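Local structure of Phi class glutathione transferase GSTF1 (Populus tremula x Populus tremuloides, 4RI6) at residues A[103-108]-A[145-150]; A[154-159]-A[164-169]; A[169-174]-A[203-208]; A[185-188]-A[192-195]. The protein probably catalyses the conjugation of glutathione to halide-bearing electrophiles, forming S-substituted glutathione as part of cellular detoxification. All coordinates share one frame; numbering follows the deposited sequence. Where two conformers were deposited one is given.

Interaction 1. Residues A[103-108]-A[145-150]; sequences VETDGQ and DIYEQK
Thr-105 and Tyr-147 reach for each other from opposite directions, from backbones whose nearest CA atoms, those of these two residues, are 10.5 Å apart, and only the ends of the two side chains meet. The contact is van der Waals in kind: CG2 of Thr-105 lies 3.4 Å from Tyr-147 OH. The same methyl is 4.0 Å from CE1 of the tyrosine. It sits at the ring edge, in the ring plane. A long, flat tyrosine suits this place because it spans a distance that a shorter side chain could not. Both residues belong to the all-helical C-terminal part of the glutathione transferase fold, Thr-105 on helix 93-122 and Tyr-147 on helix 130-150. Polar bonds hold the two ends without crossing between the segments. With the threonine methyl anti to its own amide nitrogen, OG1 (chi1 -65°) is left beside that nitrogen, from where it bonds Gln-101 O one turn back, while the hydroxyl of Tyr-147 is hydrogen-bonded to His-169 NE2. Next along the helix, Asp-106 OD2 is held by Ser-168 OG and by a salt bridge to Arg-70 of the glutathione pocket. Phe-67 of the second subunit packs on Thr-105.

Interaction 2. Residues A[154-159]-A[164-169]; sequences TRFLAG and FADLSH
Asp-166 OD1 is gripped by two N-H groups: the backbone N of Leu-157 donates to the syn lone pair of this oxygen, 3.0 Å away and nearly straight (173°), and the indole NE1 of Trp-195 is the second donor. The other oxygen is held as well. OD2 of Asp-166 accepts from the backbone N of Ser-163 and from a water 2.7 Å away, and that water in turn takes the N-H of Ala-158. Buried as it is, the carboxylate is thus satisfied on both oxygens, which fixes its rotation. Phe-156 closes in with its CB 3.5 Å from Asp-166 OD2, its ring plane turned 63° from the carboxylate. Leu-157 passes alongside the aspartate in the opposite sense, and its CD1 ends 3.4 Å from CE1 of His-169. This imidazole is pinned at both nitrogens: ND1 donates to Ala-165 O at 2.7 Å, the oxygen lying in the ring plane, NE2 being taken up by Tyr-147. Were an alanine to stand in place of Asp-166, the N-H groups of Leu-157, Ser-163 and Trp-195 would probably all lose their acceptor, setting the 154-159 loop free to shift. The bond from Asp-166 back to Ser-163, whose OG takes the first-turn N-H of Ala-165, is consistent with the Ser-x-x-Asp N-capping box of the glutathione transferase fold.

Interaction 3. Residues A[169-174]-A[203-208]; sequences HLPNGD and ESWKKV
Within the helical domain of the transferase, the C-terminal helix 203-214 is fastened to helix 164-179 by one large side chain, Trp-205, which lays one face on Leu-170 and turns its edge to Asp-174. The segments' axes come within 11.8 Å, a separation that the indole can bridge, and their N-to-C directions differ by 55°. Its CG is anti to the backbone N (chi1 -172°), which sends the ring toward helix 164-179. Leu-170 CB stands 3.7 Å from the centroid of the six-membered ring, directly over the face, in a CH-pi contact; CD1 of the leucine lies by the fused bond and CD2 by the five-membered ring. At the edge, NE1 of Trp-205 donates to Asp-174 OD2 at 2.8 Å, almost linear at 171° and in the indole plane, though the carboxylate is met from above its own plane. An aspartate suits this buried spot because it gives the indole N-H an acceptor. Pro-171 adds CG, 4.0 Å from Trp-205 CH2. Having no N-H, the proline cannot bond the preceding turn, and the helix is kinked here. Around the contact, helix 190-200 packs on Leu-170 through Trp-196 and Ile-199, while helix 14-25 touches Pro-171 through Thr-14 and bonds Ser-204 through Glu-25.

Interaction 4. Residues A[185-188]-A[192-195]; sequences LFTS and VNRW
Phe-186 and Thr-187, on a short helix, lie beside the first turns of helix 190-200, bringing the CA atoms of Thr-187 and Asn-193 to 4.8 Å. Although so near, the backbones are not hydrogen-bonded here: Phe-186 O lies 3.5 Å from Asn-193 N at a poor angle. The join is made by side chains of 192-195 laid against the backbone and side chains of Phe-186 and Thr-187. Val-192 sets its CG1 anti to the backbone N (chi1 169°), where it meets both the carbonyl O of Phe-186, at 3.7 Å, and ring atom CD2 of Phe-186, at 3.9 Å. A branched, compact valine fits this space beside the aromatic ring, which continues inward to Leu-176 and Val-177 of helix 164-179. Toward the surface, Asn-193 suits its place because its short, anti-extended chain (chi1 -179°) sets OD1 3.4 Å from Thr-187 CA and 3.6 Å from Thr-187 CG2. With a glycine at Asn-193 the flank of Thr-187 would probably lose its cover, and the turn between the helices would be likely to hold less firmly. The arrangement is that of a tight helix-to-helix connection in the helical domain, where Glu-148 of helix 130-150 also bonds the backbone N of Val-192 as helix 190-200 gets under way.

Overall arrangement
Along the chain interaction 1 closes before the others open, interactions 2 and 3 follow each other on helix 164-179, where they share His-169, and interaction 4 is nested inside the loop that interaction 3 closes. Helix 164-179 is common to interactions 2 and 3 and is touched by residues of 1 and 4. Centres lie about 9 Å apart for interactions 1 and 2 and about 17 Å for 1 and 3. Interaction 4, about 13 Å from both 1 and 2, joins helix 184-187 to helix 190-200, with Trp-195 reaching Asp-166 and Phe-186 reaching Gly-173. The four contacts join helices of the C-terminal domain behind a glutathione site that interactions 1 and 3 approach more closely than interaction 4.

Interaction 1. Residues A[103-108]-A[145-150]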
loop_
_atom_site.group_PDB
_atom_site.type_symbol
_atom_site.label_atom_id
_atom_site.label_comp_id
_atom_site.label_asym_id
_atom_site.label_seq_id
_atom_site.Cartn_x
_atom_site.Cartn_y
_atom_site.Cartn_z
ATOM N N VAL A 103 -4.602 6.671 2.830
ATOM C CA VAL A 103 -3.458 6.397 1.953
ATOM C C VAL A 103 -3.435 4.901 1.586
ATOM O O VAL A 103 -3.203 4.530 0.430
ATOM C CB VAL A 103 -2.134 6.809 2.602
ATOM C CG1 VAL A 103 -0.953 6.472 1.681
ATOM C CG2 VAL A 103 -2.142 8.303 2.930
ATOM N N GLU A 104 -3.716 4.035 2.558
ATOM C CA GLU A 104 -3.786 2.597 2.273
ATOM C C GLU A 104 -4.965 2.305 1.344
ATOM O O GLU A 104 -4.910 1.392 0.520
ATOM C CB GLU A 104 -3.903 1.794 3.574
ATOM C CG GLU A 104 -2.629 1.712 4.340
ATOM C CD GLU A 104 -1.572 0.944 3.572
ATOM O OE1 GLU A 104 -1.903 -0.105 3.001
ATOM O OE2 GLU A 104 -0.414 1.392 3.523
ATOM N N THR A 105 -6.059 3.044 1.499
ATOM C CA THR A 105 -7.184 2.892 0.589
ATOM C C THR A 105 -6.776 3.253 -0.842
ATOM O O THR A 105 -7.174 2.570 -1.780
ATOM C CB THR A 105 -8.390 3.720 1.099
ATOM O OG1 THR A 105 -8.811 3.144 2.343
ATOM C CG2 THR A 105 -9.558 3.687 0.127
ATOM N N ASP A 106 -5.965 4.283 -1.021
ATOM C CA ASP A 106 -5.381 4.509 -2.334
ATOM C C ASP A 106 -4.583 3.281 -2.786
ATOM O O ASP A 106 -4.804 2.743 -3.863
ATOM C CB ASP A 106 -4.475 5.745 -2.353
ATOM C CG ASP A 106 -3.688 5.847 -3.637
ATOM O OD1 ASP A 106 -4.325 5.795 -4.705
ATOM O OD2 ASP A 106 -2.444 5.949 -3.595
ATOM N N GLY A 107 -3.647 2.836 -1.962
ATOM C CA GLY A 107 -2.763 1.759 -2.363
ATOM C C GLY A 107 -3.426 0.430 -2.673
ATOM O O GLY A 107 -2.980 -0.290 -3.574
ATOM N N GLN A 108 -4.481 0.100 -1.931
ATOM C CA GLN A 108 -5.124 -1.206 -2.011
ATOM C C GLN A 108 -6.458 -1.249 -2.727
ATOM O O GLN A 108 -6.858 -2.300 -3.200
ATOM C CB GLN A 108 -5.344 -1.747 -0.594
ATOM C CG GLN A 108 -4.070 -1.951 0.195
ATOM C CD GLN A 108 -3.094 -2.855 -0.523
ATOM O OE1 GLN A 108 -3.430 -3.964 -0.867
ATOM N NE2 GLN A 108 -1.910 -2.358 -0.804
ATOM N N ASP A 145 -18.349 5.529 -5.179
ATOM C CA ASP A 145 -19.641 5.648 -4.481
ATOM C C ASP A 145 -19.416 5.754 -2.967
ATOM O O ASP A 145 -20.161 6.444 -2.262
ATOM C CB ASP A 145 -20.565 4.465 -4.786
ATOM C CG ASP A 145 -21.150 4.482 -6.192
ATOM O OD1 ASP A 145 -21.264 5.573 -6.804
ATOM O OD2 ASP A 145 -21.541 3.370 -6.662
ATOM N N ILE A 146 -18.405 5.051 -2.465
ATOM C CA ILE A 146 -18.050 5.134 -1.060
ATOM C C ILE A 146 -17.416 6.483 -0.748
ATOM O O ILE A 146 -17.745 7.118 0.262
ATOM C CB ILE A 146 -17.119 3.988 -0.662
ATOM C CG1 ILE A 146 -17.863 2.674 -0.841
ATOM C CG2 ILE A 146 -16.632 4.171 0.771
ATOM C CD1 ILE A 146 -17.018 1.474 -0.777
ATOM N N TYR A 147 -16.551 6.960 -1.639
ATOM C CA TYR A 147 -15.968 8.282 -1.472
ATOM C C TYR A 147 -17.041 9.354 -1.509
ATOM O O TYR A 147 -16.950 10.330 -0.794
ATOM C CB TYR A 147 -14.933 8.586 -2.553
ATOM C CG TYR A 147 -13.604 7.868 -2.467
ATOM C CD1 TYR A 147 -13.412 6.763 -1.644
ATOM C CD2 TYR A 147 -12.523 8.328 -3.210
ATOM C CE1 TYR A 147 -12.174 6.130 -1.600
ATOM C CE2 TYR A 147 -11.310 7.711 -3.159
ATOM C CZ TYR A 147 -11.139 6.616 -2.352
ATOM O OH TYR A 147 -9.905 6.020 -2.325
ATOM N N GLU A 148 -18.039 9.181 -2.367
ATOM C CA GLU A 148 -19.115 10.166 -2.476
ATOM C C GLU A 148 -19.802 10.356 -1.123
ATOM O O GLU A 148 -20.115 11.465 -0.728
ATOM C CB GLU A 148 -20.123 9.743 -3.539
ATOM C CG GLU A 148 -21.310 10.710 -3.702
ATOM C CD GLU A 148 -20.902 12.074 -4.236
ATOM O OE1 GLU A 148 -19.749 12.201 -4.702
ATOM O OE2 GLU A 148 -21.741 13.010 -4.191
ATOM N N GLN A 149 -20.013 9.253 -0.408
ATOM C CA GLN A 149 -20.639 9.313 0.903
ATOM C C GLN A 149 -19.699 9.981 1.926
ATOM O O GLN A 149 -20.095 10.894 2.651
ATOM C CB GLN A 149 -21.069 7.893 1.342
ATOM C CG GLN A 149 -22.192 7.300 0.441
ATOM C CD GLN A 149 -22.412 5.773 0.547
ATOM O OE1 GLN A 149 -21.474 4.974 0.478
ATOM N NE2 GLN A 149 -23.680 5.373 0.670
ATOM N N LYS A 150 -18.444 9.554 1.944
ATOM C CA LYS A 150 -17.436 10.107 2.839
ATOM C C LYS A 150 -17.264 11.607 2.649
ATOM O O LYS A 150 -17.179 12.378 3.620
ATOM C CB LYS A 150 -16.100 9.394 2.600
ATOM C CG LYS A 150 -14.945 9.842 3.506
ATOM C CD LYS A 150 -15.186 9.390 4.952
ATOM C CE LYS A 150 -14.069 9.801 5.938
ATOM N NZ LYS A 150 -14.036 11.250 6.195
#

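Interaction 2. Residues A[154-159]-A[164-169]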
loop_
_atom_site.group_PDB
_atom_site.type_symbol
_atom_site.label_atom_id
_atom_site.label_comp_id
_atom_site.label_asym_id
_atom_site.label_seq_id
_atom_site.Cartn_x
_atom_site.Cartn_y
_atom_site.Cartn_z
ATOM N N THR A 154 -17.005 14.957 5.196
ATOM C CA THR A 154 -15.782 15.740 5.357
ATOM C C THR A 154 -15.406 16.373 4.034
ATOM O O THR A 154 -15.800 15.902 2.970
ATOM C CB THR A 154 -14.615 14.886 5.864
ATOM O OG1 THR A 154 -14.427 13.775 4.995
ATOM C CG2 THR A 154 -14.904 14.389 7.264
ATOM N N ARG A 155 -14.623 17.438 4.108
ATOM C CA ARG A 155 -14.234 18.180 2.927
ATOM C C ARG A 155 -13.215 17.417 2.083
ATOM O O ARG A 155 -13.263 17.439 0.849
ATOM C CB ARG A 155 -13.664 19.543 3.346
ATOM C CG ARG A 155 -13.301 20.456 2.216
ATOM C CD ARG A 155 -12.865 21.784 2.785
ATOM N NE ARG A 155 -12.163 22.583 1.795
ATOM C CZ ARG A 155 -11.197 23.456 2.061
ATOM N NH1 ARG A 155 -10.808 23.688 3.301
ATOM N NH2 ARG A 155 -10.624 24.110 1.064
ATOM N N PHE A 156 -12.283 16.770 2.773
ATOM C CA PHE A 156 -11.261 15.945 2.156
ATOM C C PHE A 156 -11.429 14.525 2.674
ATOM O O PHE A 156 -12.292 14.273 3.520
ATOM C CB PHE A 156 -9.874 16.508 2.471
ATOM C CG PHE A 156 -9.662 17.904 1.943
ATOM C CD1 PHE A 156 -9.284 18.112 0.617
ATOM C CD2 PHE A 156 -9.823 19.004 2.767
ATOM C CE1 PHE A 156 -9.114 19.394 0.114
ATOM C CE2 PHE A 156 -9.628 20.298 2.266
ATOM C CZ PHE A 156 -9.270 20.479 0.937
ATOM N N LEU A 157 -10.643 13.580 2.167
ATOM C CA LEU A 157 -10.925 12.189 2.522
ATOM C C LEU A 157 -10.816 11.942 4.013
ATOM O O LEU A 157 -11.641 11.232 4.580
ATOM C CB LEU A 157 -9.984 11.239 1.794
ATOM C CG LEU A 157 -10.285 11.027 0.321
ATOM C CD1 LEU A 157 -9.205 10.195 -0.314
ATOM C CD2 LEU A 157 -11.635 10.350 0.100
ATOM N N ALA A 158 -9.797 12.514 4.643
ATOM C CA ALA A 158 -9.511 12.200 6.029
ATOM C C ALA A 158 -10.021 13.245 7.024
ATOM O O ALA A 158 -9.864 13.087 8.233
ATOM C CB ALA A 158 -8.004 11.998 6.193
ATOM N N GLY A 159 -10.677 14.285 6.535
ATOM C CA GLY A 159 -11.080 15.363 7.412
ATOM C C GLY A 159 -11.101 16.723 6.757
ATOM O O GLY A 159 -11.414 16.833 5.573
ATOM N N PHE A 164 -1.898 13.906 2.575
ATOM C CA PHE A 164 -1.275 12.986 1.649
ATOM C C PHE A 164 -2.278 11.979 1.082
ATOM O O PHE A 164 -2.113 11.491 -0.038
ATOM C CB PHE A 164 -0.103 12.243 2.317
ATOM C CG PHE A 164 0.655 11.403 1.355
ATOM C CD1 PHE A 164 1.454 12.001 0.402
ATOM C CD2 PHE A 164 0.502 10.028 1.319
ATOM C CE1 PHE A 164 2.100 11.266 -0.532
ATOM C CE2 PHE A 164 1.169 9.283 0.381
ATOM C CZ PHE A 164 1.972 9.905 -0.541
ATOM N N ALA A 165 -3.322 11.657 1.840
ATOM C CA ALA A 165 -4.338 10.749 1.317
ATOM C C ALA A 165 -4.946 11.309 0.045
ATOM O O ALA A 165 -5.101 10.590 -0.937
ATOM C CB ALA A 165 -5.404 10.480 2.337
ATOM N N ASP A 166 -5.296 12.591 0.053
ATOM C CA ASP A 166 -5.849 13.214 -1.154
ATOM C C ASP A 166 -4.796 13.291 -2.251
ATOM O O ASP A 166 -5.056 12.942 -3.408
ATOM C CB ASP A 166 -6.390 14.599 -0.839
ATOM C CG ASP A 166 -7.309 14.587 0.353
ATOM O OD1 ASP A 166 -8.457 14.104 0.229
ATOM O OD2 ASP A 166 -6.877 15.073 1.412
ATOM N N LEU A 167 -3.596 13.722 -1.866
ATOM C CA LEU A 167 -2.492 13.881 -2.801
ATOM C C LEU A 167 -2.255 12.596 -3.571
ATOM O O LEU A 167 -2.091 12.617 -4.790
ATOM C CB LEU A 167 -1.227 14.331 -2.061
ATOM C CG LEU A 167 -0.007 14.708 -2.896
ATOM C CD1 LEU A 167 0.925 15.591 -2.077
ATOM C CD2 LEU A 167 0.741 13.466 -3.411
ATOM N N SER A 168 -2.319 11.470 -2.873
ATOM C CA SER A 168 -1.961 10.213 -3.486
ATOM C C SER A 168 -2.940 9.792 -4.599
ATOM O O SER A 168 -2.566 8.972 -5.461
ATOM C CB SER A 168 -1.860 9.135 -2.386
ATOM O OG SER A 168 -1.095 8.030 -2.801
ATOM N N HIS A 169 -4.159 10.361 -4.590
ATOM C CA HIS A 169 -5.162 10.103 -5.632
ATOM C C HIS A 169 -4.981 10.953 -6.894
ATOM O O HIS A 169 -5.560 10.652 -7.935
ATOM C CB HIS A 169 -6.572 10.335 -5.100
ATOM C CG HIS A 169 -7.028 9.322 -4.114
ATOM N ND1 HIS A 169 -6.593 9.291 -2.801
ATOM C CD2 HIS A 169 -7.872 8.270 -4.253
ATOM C CE1 HIS A 169 -7.146 8.260 -2.183
ATOM N NE2 HIS A 169 -7.922 7.622 -3.041
HETATM O O HOH W 1 -7.509 14.173 3.840
#

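Interaction 3. Residues A[169-174]-A[203-208]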
loop_
_atom_site.group_PDB
_atom_site.type_symbol
_atom_site.label_atom_id
_atom_site.label_comp_id
_atom_site.label_asym_id
_atom_site.label_seq_id
_atom_site.Cartn_x
_atom_site.Cartn_y
_atom_site.Cartn_z
ATOM N N HIS A 169 -4.159 10.361 -4.590
ATOM C CA HIS A 169 -5.162 10.103 -5.632
ATOM C C HIS A 169 -4.981 10.953 -6.894
ATOM O O HIS A 169 -5.560 10.652 -7.935
ATOM C CB HIS A 169 -6.572 10.335 -5.100
ATOM C CG HIS A 169 -7.028 9.322 -4.114
ATOM N ND1 HIS A 169 -6.593 9.291 -2.801
ATOM C CD2 HIS A 169 -7.872 8.270 -4.253
ATOM C CE1 HIS A 169 -7.146 8.260 -2.183
ATOM N NE2 HIS A 169 -7.922 7.622 -3.041
ATOM N N LEU A 170 -4.187 12.009 -6.795
ATOM C CA LEU A 170 -4.045 12.929 -7.912
ATOM C C LEU A 170 -3.495 12.269 -9.191
ATOM O O LEU A 170 -4.024 12.528 -10.270
ATOM C CB LEU A 170 -3.162 14.117 -7.513
ATOM C CG LEU A 170 -3.858 15.147 -6.618
ATOM C CD1 LEU A 170 -2.861 16.122 -5.987
ATOM C CD2 LEU A 170 -4.916 15.913 -7.403
ATOM N N PRO A 171 -2.452 11.416 -9.093
ATOM C CA PRO A 171 -1.867 10.986 -10.381
ATOM C C PRO A 171 -2.802 10.150 -11.264
ATOM O O PRO A 171 -2.933 10.443 -12.455
ATOM C CB PRO A 171 -0.635 10.184 -9.950
ATOM C CG PRO A 171 -0.256 10.794 -8.627
ATOM C CD PRO A 171 -1.569 11.095 -7.957
ATOM N N ASN A 172 -3.464 9.141 -10.708
ATOM C CA ASN A 172 -4.360 8.344 -11.534
ATOM C C ASN A 172 -5.634 9.113 -11.834
ATOM O O ASN A 172 -6.178 9.025 -12.935
ATOM C CB ASN A 172 -4.692 7.005 -10.881
ATOM C CG ASN A 172 -3.547 6.026 -10.974
ATOM O OD1 ASN A 172 -2.649 6.184 -11.797
ATOM N ND2 ASN A 172 -3.579 5.002 -10.149
ATOM N N GLY A 173 -6.128 9.855 -10.852
ATOM C CA GLY A 173 -7.328 10.639 -11.054
ATOM C C GLY A 173 -7.178 11.617 -12.200
ATOM O O GLY A 173 -8.064 11.737 -13.056
ATOM N N ASP A 174 -6.039 12.300 -12.259
ATOM C CA ASP A 174 -5.878 13.367 -13.236
ATOM C C ASP A 174 -5.809 12.771 -14.634
ATOM O O ASP A 174 -6.379 13.321 -15.577
ATOM C CB ASP A 174 -4.623 14.213 -12.935
ATOM C CG ASP A 174 -4.651 15.581 -13.632
ATOM O OD1 ASP A 174 -4.374 15.618 -14.835
ATOM O OD2 ASP A 174 -4.980 16.614 -13.001
ATOM N N GLU A 203 -1.630 24.496 -6.233
ATOM C CA GLU A 203 -0.488 24.965 -6.996
ATOM C C GLU A 203 0.556 23.864 -7.137
ATOM O O GLU A 203 1.193 23.768 -8.173
ATOM C CB GLU A 203 0.128 26.209 -6.346
ATOM C CG GLU A 203 -0.738 27.474 -6.425
ATOM C CD GLU A 203 -1.018 27.914 -7.853
ATOM O OE1 GLU A 203 -0.215 27.583 -8.761
ATOM O OE2 GLU A 203 -2.056 28.579 -8.068
ATOM N N SER A 204 0.701 23.012 -6.120
ATOM C CA SER A 204 1.699 21.944 -6.189
ATOM C C SER A 204 1.384 21.041 -7.364
ATOM O O SER A 204 2.266 20.691 -8.157
ATOM C CB SER A 204 1.748 21.123 -4.898
ATOM O OG SER A 204 0.487 20.511 -4.636
ATOM N N TRP A 205 0.114 20.677 -7.500
ATOM C CA TRP A 205 -0.277 19.785 -8.569
ATOM C C TRP A 205 -0.190 20.481 -9.930
ATOM O O TRP A 205 0.235 19.870 -10.916
ATOM C CB TRP A 205 -1.677 19.216 -8.325
ATOM C CG TRP A 205 -2.015 18.130 -9.323
ATOM C CD1 TRP A 205 -3.012 18.159 -10.240
ATOM C CD2 TRP A 205 -1.312 16.895 -9.525
ATOM N NE1 TRP A 205 -3.006 17.006 -10.985
ATOM C CE2 TRP A 205 -1.956 16.220 -10.577
ATOM C CE3 TRP A 205 -0.203 16.294 -8.913
ATOM C CZ2 TRP A 205 -1.526 14.978 -11.042
ATOM C CZ3 TRP A 205 0.201 15.052 -9.366
ATOM C CH2 TRP A 205 -0.450 14.416 -10.419
ATOM N N LYS A 206 -0.561 21.752 -9.993
ATOM C CA LYS A 206 -0.399 22.505 -11.231
ATOM C C LYS A 206 1.066 22.548 -11.666
ATOM O O LYS A 206 1.363 22.469 -12.862
ATOM C CB LYS A 206 -0.930 23.927 -11.072
ATOM C CG LYS A 206 -2.411 24.003 -10.868
ATOM C CD LYS A 206 -2.778 25.440 -10.630
ATOM C CE LYS A 206 -4.233 25.665 -10.610
ATOM N NZ LYS A 206 -4.434 27.126 -10.396
ATOM N N LYS A 207 1.975 22.657 -10.701
ATOM C CA LYS A 207 3.393 22.716 -11.035
ATOM C C LYS A 207 3.868 21.375 -11.585
ATOM O O LYS A 207 4.647 21.342 -12.527
ATOM C CB LYS A 207 4.220 23.140 -9.823
ATOM C CG LYS A 207 3.988 24.586 -9.448
ATOM C CD LYS A 207 4.853 25.081 -8.313
ATOM C CE LYS A 207 4.513 26.521 -7.968
ATOM N NZ LYS A 207 5.630 27.205 -7.267
ATOM N N VAL A 208 3.374 20.277 -11.027
ATOM C CA VAL A 208 3.736 18.980 -11.543
ATOM C C VAL A 208 3.258 18.822 -12.985
ATOM O O VAL A 208 4.011 18.367 -13.843
ATOM C CB VAL A 208 3.155 17.846 -10.670
ATOM C CG1 VAL A 208 3.379 16.485 -11.332
ATOM C CG2 VAL A 208 3.773 17.874 -9.260
#

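Interaction 4. Residues A[185-188]-A[192-195]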
loop_
_atom_site.group_PDB
_atom_site.type_symbol
_atom_site.label_atom_id
_atom_site.label_comp_id
_atom_site.label_asym_id
_atom_site.label_seq_id
_atom_site.Cartn_x
_atom_site.Cartn_y
_atom_site.Cartn_z
ATOM N N LEU A 185 -16.610 9.325 -14.118
ATOM C CA LEU A 185 -16.561 8.606 -12.850
ATOM C C LEU A 185 -16.404 9.566 -11.681
ATOM O O LEU A 185 -16.983 9.360 -10.602
ATOM C CB LEU A 185 -15.416 7.580 -12.844
ATOM C CG LEU A 185 -15.615 6.371 -13.741
ATOM C CD1 LEU A 185 -14.318 5.628 -13.908
ATOM C CD2 LEU A 185 -16.709 5.459 -13.154
ATOM N N PHE A 186 -15.642 10.627 -11.918
ATOM C CA PHE A 186 -15.400 11.659 -10.919
ATOM C C PHE A 186 -16.416 12.796 -11.033
ATOM O O PHE A 186 -16.971 13.247 -10.030
ATOM C CB PHE A 186 -13.981 12.204 -11.075
ATOM C CG PHE A 186 -12.909 11.166 -10.832
ATOM C CD1 PHE A 186 -12.535 10.268 -11.823
ATOM C CD2 PHE A 186 -12.286 11.081 -9.599
ATOM C CE1 PHE A 186 -11.542 9.311 -11.575
ATOM C CE2 PHE A 186 -11.308 10.135 -9.354
ATOM C CZ PHE A 186 -10.936 9.256 -10.339
ATOM N N THR A 187 -16.683 13.241 -12.255
ATOM C CA THR A 187 -17.444 14.477 -12.426
ATOM C C THR A 187 -18.948 14.276 -12.245
ATOM O O THR A 187 -19.640 15.238 -11.967
ATOM C CB THR A 187 -17.190 15.133 -13.805
ATOM O OG1 THR A 187 -17.649 14.269 -14.851
ATOM C CG2 THR A 187 -15.704 15.426 -13.988
ATOM N N SER A 188 -19.446 13.033 -12.370
ATOM C CA SER A 188 -20.884 12.742 -12.216
ATOM C C SER A 188 -21.310 12.545 -10.759
ATOM O O SER A 188 -22.504 12.433 -10.460
ATOM C CB SER A 188 -21.286 11.502 -13.007
ATOM O OG SER A 188 -20.813 10.315 -12.387
ATOM N N VAL A 192 -17.531 13.979 -4.887
ATOM C CA VAL A 192 -16.252 13.579 -5.479
ATOM C C VAL A 192 -15.776 14.657 -6.437
ATOM O O VAL A 192 -14.603 14.990 -6.470
ATOM C CB VAL A 192 -16.381 12.210 -6.196
ATOM C CG1 VAL A 192 -15.152 11.891 -7.047
ATOM C CG2 VAL A 192 -16.571 11.141 -5.155
ATOM N N ASN A 193 -16.696 15.219 -7.204
ATOM C CA ASN A 193 -16.320 16.255 -8.142
ATOM C C ASN A 193 -15.822 17.513 -7.433
ATOM O O ASN A 193 -14.862 18.130 -7.859
ATOM C CB ASN A 193 -17.495 16.588 -9.070
ATOM C CG ASN A 193 -17.136 17.644 -10.074
ATOM O OD1 ASN A 193 -16.393 17.401 -11.022
ATOM N ND2 ASN A 193 -17.665 18.832 -9.865
ATOM N N ARG A 194 -16.455 17.868 -6.325
ATOM C CA ARG A 194 -16.023 19.016 -5.525
ATOM C C ARG A 194 -14.600 18.804 -5.020
ATOM O O ARG A 194 -13.710 19.665 -5.169
ATOM C CB ARG A 194 -16.960 19.222 -4.342
ATOM C CG ARG A 194 -16.574 20.374 -3.447
ATOM C CD ARG A 194 -17.089 20.180 -2.058
ATOM N NE ARG A 194 -16.328 19.146 -1.346
ATOM C CZ ARG A 194 -16.861 18.143 -0.670
ATOM N NH1 ARG A 194 -18.178 17.954 -0.645
ATOM N NH2 ARG A 194 -16.063 17.297 -0.040
ATOM N N TRP A 195 -14.409 17.650 -4.400
ATOM C CA TRP A 195 -13.118 17.242 -3.890
ATOM C C TRP A 195 -12.071 17.251 -5.000
ATOM O O TRP A 195 -11.002 17.826 -4.828
ATOM C CB TRP A 195 -13.261 15.857 -3.283
ATOM C CG TRP A 195 -12.017 15.089 -2.977
ATOM C CD1 TRP A 195 -11.166 15.279 -1.931
ATOM C CD2 TRP A 195 -11.543 13.931 -3.675
ATOM N NE1 TRP A 195 -10.179 14.320 -1.946
ATOM C CE2 TRP A 195 -10.385 13.482 -3.005
ATOM C CE3 TRP A 195 -11.979 13.240 -4.804
ATOM C CZ2 TRP A 195 -9.659 12.351 -3.422
ATOM C CZ3 TRP A 195 -11.250 12.122 -5.227
ATOM C CH2 TRP A 195 -10.108 11.689 -4.525
#